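Long-range contacts in uncharacterized protein (Candida albicans, PDB 5K04), which probably serves as the non-catalytic MDM20 subunit of the NatB N-terminal acetyltransferase complex, a helical-repeat scaffold that partners the NAT3 subunit: residues S197-E201 with A222-S228; I200-S205 with L217-K221; L232-E237 with L253-G258. The contacts are given in a common frame with arbitrary orientation. Numbering follows the deposited sequence.

Interaction 1 of 3, residues S197-E201 with A222-S228; sequences SKEIE and AMKENAS
Segment 197-201 opens helix 197-204; 222-225 is the last turn of helix 213-225, and the chain then turns through A227 to S228, within a helical-repeat array consistent with the TPR-like MDM20/NAA25 family. Helix 213-225 closes in a Schellman motif, with A227 at positive phi (60°/35°), A227 N bonded to K224 O (3.0 Å) and S228 N to M223 O (2.8 Å); S228 is the N-cap of helix 229-242. The CA atoms of S197 and A222 come to 4.9 Å, those of K198 and N226 to 6.2 Å.

Hydrogen bonds dominate. N226 ND2 (chi1 m) donates to S197 O and to E201 OE1, each at 2.9 Å and nearly linear. E201, extended (chi1 and chi2 t), also accepts from S228 OG, 2.6 Å from OE1. S197 (chi1 t) sets OG 3.2 Å from E225 OE1.

The apolar contact is I200 CG2 to A222 CB, 3.7 Å. Carbons also touch polar atoms, A222 CB on S197 OG and M223 CG on E201 OE2, both 3.7 Å; K198 CD passes N226 CG at 3.5 Å.

Polar side chains and one backbone carbonyl thus bond the turn between helices 213-225 and 229-242 to helix 197-204, E201 OE1 accepting twice.

Interaction 2 of 3, residues I200-S205 with L217-K221; sequences IEQVLS and LLYMK
This is a helix-helix packing contact inside an alpha-helical repeat array, joining the C-terminal part of helix 197-204 to the middle of helix 213-225, the next helix in the chain. The axes of 200-204 and 217-221 approach to 9.3 Å and cross at -133°, so the helices run roughly antiparallel but well splayed; the closest CA pair is E201 and Y219 at 6.0 Å.

I200 (chi1 m, chi2 t) and L204 (m, t), one turn apart, face L218 (t, p): I200 CG2 lies 4.1 Å from L218 CG, and L204 CD1 is 4.4 Å from L218 CD2. I188 of helix 185-192 packs on L204. Such a helical hairpin with an apolar seam is consistent with the TPR-like architecture of the MDM20/NAA25 family.

Y219 (chi1 t, chi2 43°) reaches across the other helix near its C-terminal end. Its CD1 meets L204 CB at 3.6 Å, its CE1 lies 3.7 Å from E201 O, and its OH is 3.5 Å from S205 CB. One water joins the polar ends, 2.5 Å from E201 OE2, to which it donates, and 2.7 Å from Y219 OH. The other carboxylate oxygen, E201 OE1, accepts hydrogen bonds from S228 and N226.

Interaction 3 of 3, residues L232-E237 with L253-G258; sequences LHAYTE and LWILSG
W254 NE1 donates to E237 OE2 at 2.9 Å with good geometry, the best-formed hydrogen bond between the two helices. H233 ND1 adds two weak ones, to W254 O at 2.8 Å and to S257 OG at 3.4 Å. The two hydroxyls also look inward, each bonding to the carbonyl one turn back in its own helix: T236 OG1 to L232 O at 2.8 Å, and S257 OG (chi1 p) to L253 O at 2.7 Å.

Next come the rings. H233 (chi1 t, chi2 64°) and W254 (chi1 t, chi2 78°) form an offset stack, the imidazole and the five-membered ring having centroids 4.1 Å apart and planes at 17°. G258 CA lies 3.7 Å from the H233 ring centroid, over its face, a CH-pi contact; a CB on G258 would clash with H233 CE1. T236 OG1 comes to 3.3 Å from W254 CD1 at the indole edge.

Leucines complete the packing: L232 CD1 to L253 CD1 is 4.2 Å, and T236 CG2 is 4.1 Å from L253 CB. L268 of helix 265-269 touches both rings of the stack.

Segments 232-237 and 253-258 are helical throughout. Their axes approach to 8.4 Å and cross at -150°, with the CA atoms of H233 and W254 5.2 Å apart, a buried antiparallel hairpin of consecutive helices consistent with a TPR-like repeat.

Overall arrangement
From the N terminus, helix 197-204 is met first, and helix 213-225 folds back on it. Interaction 2 overlaps interaction 1, starting from the same helix and sharing I200 and E201, and closes the shorter loop, while interaction 1 reaches the turn after helix 213-225. Interaction 3 follows in series, closing the loop from helix 229-242 to helix 248-260. Helix 213-225 joins the pairs: M220 packs on L232, Y235 and T236, Y219 on Y235, and K224 on L253 and L256. Four successive helices thus stack in a way consistent with one section of a TPR-like solenoid, and L217 of this section touches K5 of the NAT3 subunit.

Interaction 1 of 3, residues S197-E201 with A222-S228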
loop_
_atom_site.group_PDB
_atom_site.type_symbol
_atom_site.label_atom_id
_atom_site.label_comp_id
_atom_site.label_asym_id
_atom_site.label_seq_id
_atom_site.Cartn_x
_atom_site.Cartn_y
_atom_site.Cartn_z
ATOM N N SER A 197 1.536 -12.994 -29.699
ATOM C CA SER A 197 2.840 -12.370 -29.877
ATOM C C SER A 197 3.151 -12.167 -31.360
ATOM O O SER A 197 3.723 -11.139 -31.747
ATOM C CB SER A 197 3.910 -13.237 -29.199
ATOM O OG SER A 197 5.047 -12.481 -28.825
ATOM N N LYS A 198 2.773 -13.141 -32.206
ATOM C CA LYS A 198 2.981 -13.009 -33.647
ATOM C C LYS A 198 2.168 -11.857 -34.212
ATOM O O LYS A 198 2.666 -11.072 -35.030
ATOM C CB LYS A 198 2.607 -14.306 -34.369
ATOM C CG LYS A 198 3.523 -15.474 -34.097
ATOM C CD LYS A 198 4.918 -15.233 -34.659
ATOM C CE LYS A 198 5.028 -15.660 -36.116
ATOM N NZ LYS A 198 6.459 -15.713 -36.576
ATOM N N GLU A 199 0.906 -11.749 -33.792
ATOM C CA GLU A 199 0.047 -10.688 -34.300
ATOM C C GLU A 199 0.503 -9.324 -33.793
ATOM O O GLU A 199 0.493 -8.343 -34.542
ATOM C CB GLU A 199 -1.405 -10.972 -33.906
ATOM C CG GLU A 199 -2.015 -12.208 -34.555
ATOM C CD GLU A 199 -3.346 -12.612 -33.911
ATOM O OE1 GLU A 199 -3.437 -12.606 -32.662
ATOM O OE2 GLU A 199 -4.297 -12.928 -34.660
ATOM N N ILE A 200 0.927 -9.257 -32.528
ATOM C CA ILE A 200 1.414 -8.003 -31.949
ATOM C C ILE A 200 2.561 -7.430 -32.786
ATOM O O ILE A 200 2.575 -6.238 -33.117
ATOM C CB ILE A 200 1.833 -8.223 -30.482
ATOM C CG1 ILE A 200 0.603 -8.439 -29.587
ATOM C CG2 ILE A 200 2.673 -7.066 -29.979
ATOM C CD1 ILE A 200 0.948 -8.703 -28.131
ATOM N N GLU A 201 3.553 -8.262 -33.126
ATOM C CA GLU A 201 4.671 -7.772 -33.936
ATOM C C GLU A 201 4.186 -7.265 -35.285
ATOM O O GLU A 201 4.592 -6.192 -35.747
ATOM C CB GLU A 201 5.724 -8.864 -34.156
ATOM C CG GLU A 201 6.890 -8.336 -35.005
ATOM C CD GLU A 201 8.004 -9.354 -35.255
ATOM O OE1 GLU A 201 7.853 -10.536 -34.852
ATOM O OE2 GLU A 201 9.028 -8.961 -35.871
ATOM N N ALA A 222 7.486 -8.938 -27.879
ATOM C CA ALA A 222 6.882 -9.775 -28.908
ATOM C C ALA A 222 7.939 -10.322 -29.860
ATOM O O ALA A 222 8.011 -11.540 -30.084
ATOM C CB ALA A 222 5.818 -8.973 -29.657
ATOM N N MET A 223 8.789 -9.438 -30.408
ATOM C CA MET A 223 9.860 -9.874 -31.307
ATOM C C MET A 223 10.733 -10.935 -30.665
ATOM O O MET A 223 11.123 -11.914 -31.311
ATOM C CB MET A 223 10.734 -8.694 -31.700
ATOM C CG MET A 223 10.068 -7.687 -32.599
ATOM S SD MET A 223 10.831 -6.132 -32.254
ATOM C CE MET A 223 11.127 -5.867 -33.902
ATOM N N LYS A 224 11.067 -10.747 -29.391
ATOM C CA LYS A 224 11.878 -11.739 -28.706
ATOM C C LYS A 224 11.153 -13.075 -28.645
ATOM O O LYS A 224 11.731 -14.119 -28.961
ATOM C CB LYS A 224 12.232 -11.240 -27.306
ATOM C CG LYS A 224 13.215 -12.114 -26.554
ATOM C CD LYS A 224 13.160 -11.769 -25.078
ATOM C CE LYS A 224 14.105 -12.622 -24.252
ATOM N NZ LYS A 224 13.919 -12.270 -22.814
ATOM N N GLU A 225 9.869 -13.051 -28.265
ATOM C CA GLU A 225 9.080 -14.278 -28.183
ATOM C C GLU A 225 8.906 -14.934 -29.551
ATOM O O GLU A 225 8.866 -16.164 -29.651
ATOM C CB GLU A 225 7.713 -13.983 -27.553
ATOM C CG GLU A 225 7.647 -14.313 -26.053
ATOM C CD GLU A 225 6.545 -13.555 -25.312
ATOM O OE1 GLU A 225 5.405 -13.500 -25.825
ATOM O OE2 GLU A 225 6.833 -13.009 -24.221
ATOM N N ASN A 226 8.793 -14.135 -30.615
ATOM C CA ASN A 226 8.687 -14.688 -31.961
ATOM C C ASN A 226 10.037 -15.093 -32.550
ATOM O O ASN A 226 10.073 -15.623 -33.667
ATOM C CB ASN A 226 8.017 -13.681 -32.900
ATOM C CG ASN A 226 6.673 -13.182 -32.382
ATOM O OD1 ASN A 226 5.998 -13.857 -31.588
ATOM N ND2 ASN A 226 6.274 -11.978 -32.841
ATOM N N ALA A 227 11.138 -14.866 -31.828
ATOM C CA ALA A 227 12.494 -15.106 -32.335
ATOM C C ALA A 227 12.776 -14.252 -33.567
ATOM O O ALA A 227 13.463 -14.685 -34.497
ATOM C CB ALA A 227 12.741 -16.592 -32.633
ATOM N N SER A 228 12.214 -13.040 -33.580
ATOM C CA SER A 228 12.433 -12.071 -34.660
ATOM C C SER A 228 13.687 -11.248 -34.350
ATOM O O SER A 228 13.648 -10.043 -34.078
ATOM C CB SER A 228 11.201 -11.190 -34.830
ATOM O OG SER A 228 10.043 -11.981 -34.988
#

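Interaction 2 of 3, residues I200-S205 with L217-K221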
loop_
_atom_site.group_PDB
_atom_site.type_symbol
_atom_site.label_atom_id
_atom_site.label_comp_id
_atom_site.label_asym_id
_atom_site.label_seq_id
_atom_site.Cartn_x
_atom_site.Cartn_y
_atom_site.Cartn_z
ATOM N N ILE A 200 0.927 -9.257 -32.528
ATOM C CA ILE A 200 1.414 -8.003 -31.949
ATOM C C ILE A 200 2.561 -7.430 -32.786
ATOM O O ILE A 200 2.575 -6.238 -33.117
ATOM C CB ILE A 200 1.833 -8.223 -30.482
ATOM C CG1 ILE A 200 0.603 -8.439 -29.587
ATOM C CG2 ILE A 200 2.673 -7.066 -29.979
ATOM C CD1 ILE A 200 0.948 -8.703 -28.131
ATOM N N GLU A 201 3.553 -8.262 -33.126
ATOM C CA GLU A 201 4.671 -7.772 -33.936
ATOM C C GLU A 201 4.186 -7.265 -35.285
ATOM O O GLU A 201 4.592 -6.192 -35.747
ATOM C CB GLU A 201 5.724 -8.864 -34.156
ATOM C CG GLU A 201 6.890 -8.336 -35.005
ATOM C CD GLU A 201 8.004 -9.354 -35.255
ATOM O OE1 GLU A 201 7.853 -10.536 -34.852
ATOM O OE2 GLU A 201 9.028 -8.961 -35.871
ATOM N N GLN A 202 3.329 -8.055 -35.940
ATOM C CA GLN A 202 2.785 -7.674 -37.234
ATOM C C GLN A 202 2.008 -6.360 -37.138
ATOM O O GLN A 202 2.158 -5.481 -37.990
ATOM C CB GLN A 202 1.911 -8.822 -37.762
ATOM C CG GLN A 202 1.331 -8.602 -39.125
ATOM C CD GLN A 202 2.400 -8.262 -40.158
ATOM O OE1 GLN A 202 3.473 -8.864 -40.183
ATOM N NE2 GLN A 202 2.102 -7.289 -41.011
ATOM N N VAL A 203 1.205 -6.194 -36.086
ATOM C CA VAL A 203 0.422 -4.970 -35.925
ATOM C C VAL A 203 1.330 -3.783 -35.625
ATOM O O VAL A 203 1.295 -2.764 -36.323
ATOM C CB VAL A 203 -0.635 -5.152 -34.824
ATOM C CG1 VAL A 203 -1.344 -3.819 -34.530
ATOM C CG2 VAL A 203 -1.631 -6.204 -35.243
ATOM N N LEU A 204 2.163 -3.904 -34.586
ATOM C CA LEU A 204 2.988 -2.781 -34.155
ATOM C C LEU A 204 4.032 -2.376 -35.197
ATOM O O LEU A 204 4.493 -1.233 -35.177
ATOM C CB LEU A 204 3.658 -3.118 -32.828
ATOM C CG LEU A 204 2.688 -3.244 -31.652
ATOM C CD1 LEU A 204 3.442 -3.342 -30.330
ATOM C CD2 LEU A 204 1.713 -2.045 -31.640
ATOM N N SER A 205 4.403 -3.281 -36.107
ATOM C CA SER A 205 5.356 -2.953 -37.161
ATOM C C SER A 205 4.747 -2.074 -38.244
ATOM O O SER A 205 5.489 -1.511 -39.049
ATOM C CB SER A 205 5.912 -4.224 -37.810
ATOM O OG SER A 205 4.939 -4.825 -38.648
ATOM N N LEU A 217 8.009 -1.340 -25.433
ATOM C CA LEU A 217 8.389 -2.498 -24.629
ATOM C C LEU A 217 7.639 -3.735 -25.086
ATOM O O LEU A 217 8.218 -4.820 -25.199
ATOM C CB LEU A 217 8.126 -2.221 -23.152
ATOM C CG LEU A 217 8.993 -1.106 -22.548
ATOM C CD1 LEU A 217 8.598 -0.776 -21.088
ATOM C CD2 LEU A 217 10.467 -1.431 -22.647
ATOM N N LEU A 218 6.344 -3.575 -25.372
ATOM C CA LEU A 218 5.528 -4.680 -25.855
ATOM C C LEU A 218 6.022 -5.171 -27.213
ATOM O O LEU A 218 6.074 -6.379 -27.466
ATOM C CB LEU A 218 4.075 -4.224 -25.932
ATOM C CG LEU A 218 3.050 -5.296 -26.295
ATOM C CD1 LEU A 218 3.015 -6.411 -25.244
ATOM C CD2 LEU A 218 1.678 -4.663 -26.473
ATOM N N TYR A 219 6.399 -4.238 -28.093
ATOM C CA TYR A 219 6.928 -4.608 -29.397
ATOM C C TYR A 219 8.205 -5.428 -29.259
ATOM O O TYR A 219 8.402 -6.418 -29.975
ATOM C CB TYR A 219 7.173 -3.340 -30.217
ATOM C CG TYR A 219 7.570 -3.569 -31.657
ATOM C CD1 TYR A 219 6.934 -4.521 -32.442
ATOM C CD2 TYR A 219 8.560 -2.791 -32.246
ATOM C CE1 TYR A 219 7.307 -4.706 -33.770
ATOM C CE2 TYR A 219 8.935 -2.971 -33.562
ATOM C CZ TYR A 219 8.313 -3.931 -34.324
ATOM O OH TYR A 219 8.692 -4.118 -35.637
ATOM N N MET A 220 9.096 -5.018 -28.349
ATOM C CA MET A 220 10.369 -5.716 -28.195
ATOM C C MET A 220 10.161 -7.093 -27.575
ATOM O O MET A 220 10.802 -8.067 -27.981
ATOM C CB MET A 220 11.343 -4.871 -27.357
ATOM C CG MET A 220 12.075 -3.776 -28.157
ATOM S SD MET A 220 13.444 -3.026 -27.328
ATOM C CE MET A 220 12.535 -1.967 -26.305
ATOM N N LYS A 221 9.248 -7.192 -26.601
ATOM C CA LYS A 221 8.939 -8.476 -25.983
ATOM C C LYS A 221 8.345 -9.447 -26.996
ATOM O O LYS A 221 8.662 -10.643 -26.986
ATOM C CB LYS A 221 7.973 -8.254 -24.821
ATOM C CG LYS A 221 7.480 -9.515 -24.182
ATOM C CD LYS A 221 6.461 -9.220 -23.091
ATOM C CE LYS A 221 6.021 -10.528 -22.450
ATOM N NZ LYS A 221 4.956 -10.332 -21.452
HETATM O O HOH W 1 8.933 -6.609 -36.766
#

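Interaction 3 of 3, residues L232-E237 with L253-G258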
loop_
_atom_site.group_PDB
_atom_site.type_symbol
_atom_site.label_atom_id
_atom_site.label_comp_id
_atom_site.label_asym_id
_atom_site.label_seq_id
_atom_site.Cartn_x
_atom_site.Cartn_y
_atom_site.Cartn_z
ATOM N N LEU A 232 14.592 -7.213 -34.061
ATOM C CA LEU A 232 14.775 -6.665 -32.726
ATOM C C LEU A 232 16.146 -6.037 -32.563
ATOM O O LEU A 232 16.282 -5.031 -31.863
ATOM C CB LEU A 232 14.585 -7.771 -31.701
ATOM C CG LEU A 232 14.918 -7.477 -30.252
ATOM C CD1 LEU A 232 13.951 -6.453 -29.667
ATOM C CD2 LEU A 232 14.880 -8.780 -29.483
ATOM N N HIS A 233 17.162 -6.633 -33.194
ATOM C CA HIS A 233 18.508 -6.087 -33.146
ATOM C C HIS A 233 18.549 -4.740 -33.842
ATOM O O HIS A 233 19.100 -3.765 -33.314
ATOM C CB HIS A 233 19.495 -7.059 -33.799
ATOM C CG HIS A 233 20.929 -6.679 -33.593
ATOM N ND1 HIS A 233 21.518 -6.641 -32.345
ATOM C CD2 HIS A 233 21.885 -6.296 -34.473
ATOM C CE1 HIS A 233 22.776 -6.262 -32.469
ATOM N NE2 HIS A 233 23.024 -6.044 -33.749
ATOM N N ALA A 234 17.928 -4.669 -35.019
ATOM C CA ALA A 234 17.754 -3.401 -35.716
ATOM C C ALA A 234 16.979 -2.406 -34.863
ATOM O O ALA A 234 17.376 -1.242 -34.736
ATOM C CB ALA A 234 17.047 -3.637 -37.055
ATOM N N TYR A 235 15.873 -2.844 -34.261
ATOM C CA TYR A 235 15.039 -1.912 -33.502
ATOM C C TYR A 235 15.773 -1.405 -32.259
ATOM O O TYR A 235 15.887 -0.190 -32.049
ATOM C CB TYR A 235 13.701 -2.574 -33.138
ATOM C CG TYR A 235 12.686 -1.637 -32.486
ATOM C CD1 TYR A 235 12.012 -0.673 -33.235
ATOM C CD2 TYR A 235 12.386 -1.730 -31.125
ATOM C CE1 TYR A 235 11.079 0.199 -32.637
ATOM C CE2 TYR A 235 11.447 -0.868 -30.524
ATOM C CZ TYR A 235 10.810 0.096 -31.291
ATOM O OH TYR A 235 9.902 0.947 -30.720
ATOM N N THR A 236 16.317 -2.321 -31.446
ATOM C CA THR A 236 17.033 -1.908 -30.241
ATOM C C THR A 236 18.230 -1.022 -30.577
ATOM O O THR A 236 18.462 -0.007 -29.909
ATOM C CB THR A 236 17.475 -3.131 -29.428
ATOM O OG1 THR A 236 18.296 -3.999 -30.223
ATOM C CG2 THR A 236 16.266 -3.899 -28.926
ATOM N N GLU A 237 18.992 -1.385 -31.615
ATOM C CA GLU A 237 20.127 -0.559 -32.024
ATOM C C GLU A 237 19.691 0.873 -32.331
ATOM O O GLU A 237 20.375 1.833 -31.953
ATOM C CB GLU A 237 20.833 -1.187 -33.235
ATOM C CG GLU A 237 22.033 -0.404 -33.742
ATOM C CD GLU A 237 23.054 -1.261 -34.476
ATOM O OE1 GLU A 237 23.498 -0.847 -35.561
ATOM O OE2 GLU A 237 23.421 -2.337 -33.963
ATOM N N LEU A 253 18.627 -7.121 -24.766
ATOM C CA LEU A 253 17.986 -7.612 -25.982
ATOM C C LEU A 253 18.868 -7.376 -27.205
ATOM O O LEU A 253 18.912 -8.214 -28.112
ATOM C CB LEU A 253 16.623 -6.940 -26.156
ATOM C CG LEU A 253 15.532 -7.275 -25.124
ATOM C CD1 LEU A 253 14.212 -6.624 -25.519
ATOM C CD2 LEU A 253 15.310 -8.760 -24.947
ATOM N N TRP A 254 19.620 -6.270 -27.214
ATOM C CA TRP A 254 20.471 -5.950 -28.358
ATOM C C TRP A 254 21.623 -6.939 -28.512
ATOM O O TRP A 254 21.966 -7.316 -29.639
ATOM C CB TRP A 254 21.008 -4.526 -28.230
ATOM C CG TRP A 254 21.912 -4.109 -29.348
ATOM C CD1 TRP A 254 21.542 -3.706 -30.609
ATOM C CD2 TRP A 254 23.340 -4.022 -29.303
ATOM N NE1 TRP A 254 22.663 -3.396 -31.353
ATOM C CE2 TRP A 254 23.774 -3.583 -30.572
ATOM C CE3 TRP A 254 24.296 -4.287 -28.316
ATOM C CZ2 TRP A 254 25.113 -3.392 -30.870
ATOM C CZ3 TRP A 254 25.629 -4.116 -28.620
ATOM C CH2 TRP A 254 26.027 -3.664 -29.884
ATOM N N ILE A 255 22.251 -7.354 -27.402
ATOM C CA ILE A 255 23.337 -8.331 -27.513
ATOM C C ILE A 255 22.781 -9.730 -27.727
ATOM O O ILE A 255 23.384 -10.548 -28.432
ATOM C CB ILE A 255 24.272 -8.297 -26.285
ATOM C CG1 ILE A 255 23.536 -8.708 -25.005
ATOM C CG2 ILE A 255 24.958 -6.940 -26.152
ATOM C CD1 ILE A 255 24.438 -8.980 -23.826
ATOM N N LEU A 256 21.636 -10.026 -27.111
ATOM C CA LEU A 256 20.976 -11.299 -27.351
ATOM C C LEU A 256 20.673 -11.468 -28.834
ATOM O O LEU A 256 21.158 -12.401 -29.481
ATOM C CB LEU A 256 19.694 -11.391 -26.516
ATOM C CG LEU A 256 18.876 -12.655 -26.791
ATOM C CD1 LEU A 256 19.709 -13.893 -26.521
ATOM C CD2 LEU A 256 17.611 -12.677 -25.975
ATOM N N SER A 257 19.885 -10.547 -29.393
ATOM C CA SER A 257 19.524 -10.642 -30.799
ATOM C C SER A 257 20.757 -10.565 -31.691
ATOM O O SER A 257 20.815 -11.235 -32.732
ATOM C CB SER A 257 18.504 -9.550 -31.152
ATOM O OG SER A 257 18.959 -8.260 -30.768
ATOM N N GLY A 258 21.757 -9.779 -31.290
ATOM C CA GLY A 258 22.991 -9.715 -32.061
ATOM C C GLY A 258 23.653 -11.072 -32.214
ATOM O O GLY A 258 24.053 -11.468 -33.314
#